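Local coordinates for DNA helicase assembly protein (Enterobacteria phage T4, PDB 1C1K) that loads the replicative helicase onto fork DNA covered by single-strand-binding protein and coordinates leading- and lagging-strand synthesis during phage replication, recombination and repair, at residues K110-F113 against E114-R118. Sequence-based numbering, arbitrary orientation.
Sequences KFKF and EEDIR
The carboxylate of Asp-116 is gripped on both oxygens: OD2 takes a salt bridge from Lys-112 NZ at 2.7 Å through its syn lone pair, while OD1 accepts hydrogen bonds from Thr-160 OG1 and Ser-157 N. The lysine turns back to its partner because its chain bends at chi2 (67°), laying CD and CE alongside the carboxylate, with NZ at the end meeting OD2. A water 3.0 Å from Lys-112 NZ relays weakly to Glu-115 OE2, with no direct salt bridge to Glu-115 (Lys-112 NZ to Glu-115 OE1 4.5 Å). One residue further along, Ile-117 sets CD1 over the centre of one face of the Phe-113 ring, a CH-pi contact 3.6 Å from the centroid and 6° off the normal. The Phe-113 ring also packs against Leu-163 and Leu-164 of helix 158-168. Another water bridges Phe-111 O, which already accepts Glu-115 N at 2.9 Å, to Arg-118 NH1, which it meets at the guanidinium edge. Glu-114 places OE1 near the plane of the Phe-111 ring, at its edge. Lys-112/Asp-116, Phe-113/Ile-117 and backbone bonds such as Ile-117 N to Phe-113 O share the i to i+4 spacing characteristic of an alpha-helix, here helix 109-126, whose side chains touch helices 158-168 and 201-216.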
loop_
_atom_site.group_PDB
_atom_site.type_symbol
_atom_site.label_atom_id
_atom_site.label_comp_id
_atom_site.label_asym_id
_atom_site.label_seq_id
_atom_site.Cartn_x
_atom_site.Cartn_y
_atom_site.Cartn_z
ATOM N N LYS A 110 -0.045 14.133 1.829
ATOM C CA LYS A 110 0.232 14.859 3.065
ATOM C C LYS A 110 -1.050 15.351 3.722
ATOM O O LYS A 110 -1.216 15.231 4.938
ATOM C CB LYS A 110 1.159 16.044 2.803
ATOM C CG LYS A 110 1.675 16.692 4.078
ATOM C CD LYS A 110 2.533 17.909 3.767
ATOM C CE LYS A 110 3.894 17.829 4.440
ATOM N NZ LYS A 110 4.354 16.422 4.611
ATOM N N PHE A 111 -1.954 15.907 2.919
ATOM C CA PHE A 111 -3.224 16.403 3.439
ATOM C C PHE A 111 -4.041 15.233 3.975
ATOM O O PHE A 111 -4.688 15.345 5.016
ATOM C CB PHE A 111 -4.004 17.126 2.338
ATOM C CG PHE A 111 -3.462 18.490 1.999
ATOM C CD1 PHE A 111 -3.841 19.126 0.818
ATOM C CD2 PHE A 111 -2.583 19.148 2.860
ATOM C CE1 PHE A 111 -3.356 20.399 0.499
ATOM C CE2 PHE A 111 -2.092 20.421 2.550
ATOM C CZ PHE A 111 -2.481 21.047 1.367
ATOM N N LYS A 112 -4.011 14.107 3.269
ATOM C CA LYS A 112 -4.749 12.933 3.708
ATOM C C LYS A 112 -4.157 12.394 5.009
ATOM O O LYS A 112 -4.887 11.926 5.875
ATOM C CB LYS A 112 -4.727 11.845 2.626
ATOM C CG LYS A 112 -5.110 10.449 3.121
ATOM C CD LYS A 112 -6.578 10.360 3.542
ATOM C CE LYS A 112 -6.997 8.912 3.773
ATOM N NZ LYS A 112 -8.325 8.819 4.444
ATOM N N PHE A 113 -2.832 12.460 5.136
ATOM C CA PHE A 113 -2.149 11.993 6.345
ATOM C C PHE A 113 -2.638 12.852 7.519
ATOM O O PHE A 113 -3.022 12.336 8.570
ATOM C CB PHE A 113 -0.626 12.136 6.163
ATOM C CG PHE A 113 0.194 11.596 7.306
ATOM C CD1 PHE A 113 -0.158 10.414 7.956
ATOM C CD2 PHE A 113 1.349 12.259 7.712
ATOM C CE1 PHE A 113 0.636 9.898 8.994
ATOM C CE2 PHE A 113 2.151 11.750 8.751
ATOM C CZ PHE A 113 1.791 10.572 9.386
ATOM N N GLU A 114 -2.646 14.165 7.321
ATOM C CA GLU A 114 -3.099 15.082 8.359
ATOM C C GLU A 114 -4.557 14.794 8.724
ATOM O O GLU A 114 -4.923 14.751 9.902
ATOM C CB GLU A 114 -2.925 16.529 7.880
ATOM C CG GLU A 114 -1.494 17.037 8.075
ATOM C CD GLU A 114 -1.116 18.204 7.176
ATOM O OE1 GLU A 114 -2.010 18.829 6.577
ATOM O OE2 GLU A 114 0.092 18.499 7.075
ATOM N N GLU A 115 -5.391 14.591 7.716
ATOM C CA GLU A 115 -6.801 14.292 7.945
ATOM C C GLU A 115 -6.936 13.030 8.800
ATOM O O GLU A 115 -7.666 13.007 9.801
ATOM C CB GLU A 115 -7.509 14.084 6.602
ATOM C CG GLU A 115 -8.977 13.730 6.710
ATOM C CD GLU A 115 -9.590 13.394 5.364
ATOM O OE1 GLU A 115 -8.844 13.320 4.363
ATOM O OE2 GLU A 115 -10.821 13.205 5.310
ATOM N N ASP A 116 -6.221 11.981 8.403
ATOM C CA ASP A 116 -6.262 10.712 9.119
ATOM C C ASP A 116 -5.792 10.865 10.565
ATOM O O ASP A 116 -6.400 10.297 11.471
ATOM C CB ASP A 116 -5.410 9.669 8.390
ATOM C CG ASP A 116 -6.073 9.160 7.119
ATOM O OD1 ASP A 116 -5.423 8.393 6.376
ATOM O OD2 ASP A 116 -7.246 9.520 6.862
ATOM N N ILE A 117 -4.725 11.633 10.782
ATOM C CA ILE A 117 -4.214 11.841 12.135
ATOM C C ILE A 117 -5.288 12.488 13.007
ATOM O O ILE A 117 -5.539 12.038 14.122
ATOM C CB ILE A 117 -2.947 12.723 12.130
ATOM C CG1 ILE A 117 -1.772 11.943 11.526
ATOM C CG2 ILE A 117 -2.588 13.143 13.549
ATOM C CD1 ILE A 117 -0.655 12.825 11.010
ATOM N N ARG A 118 -5.925 13.541 12.500
ATOM C CA ARG A 118 -6.981 14.203 13.265
ATOM C C ARG A 118 -8.074 13.204 13.602
ATOM O O ARG A 118 -8.541 13.148 14.735
ATOM C CB ARG A 118 -7.590 15.368 12.474
ATOM C CG ARG A 118 -6.667 16.542 12.305
ATOM C CD ARG A 118 -7.310 17.660 11.481
ATOM N NE ARG A 118 -6.291 18.528 10.898
ATOM C CZ ARG A 118 -6.062 18.657 9.593
ATOM N NH1 ARG A 118 -6.781 17.975 8.708
ATOM N NH2 ARG A 118 -5.090 19.459 9.179
HETATM O O HOH W 1 -6.013 17.736 5.724
HETATM O O HOH W 2 -10.550 10.568 3.548
#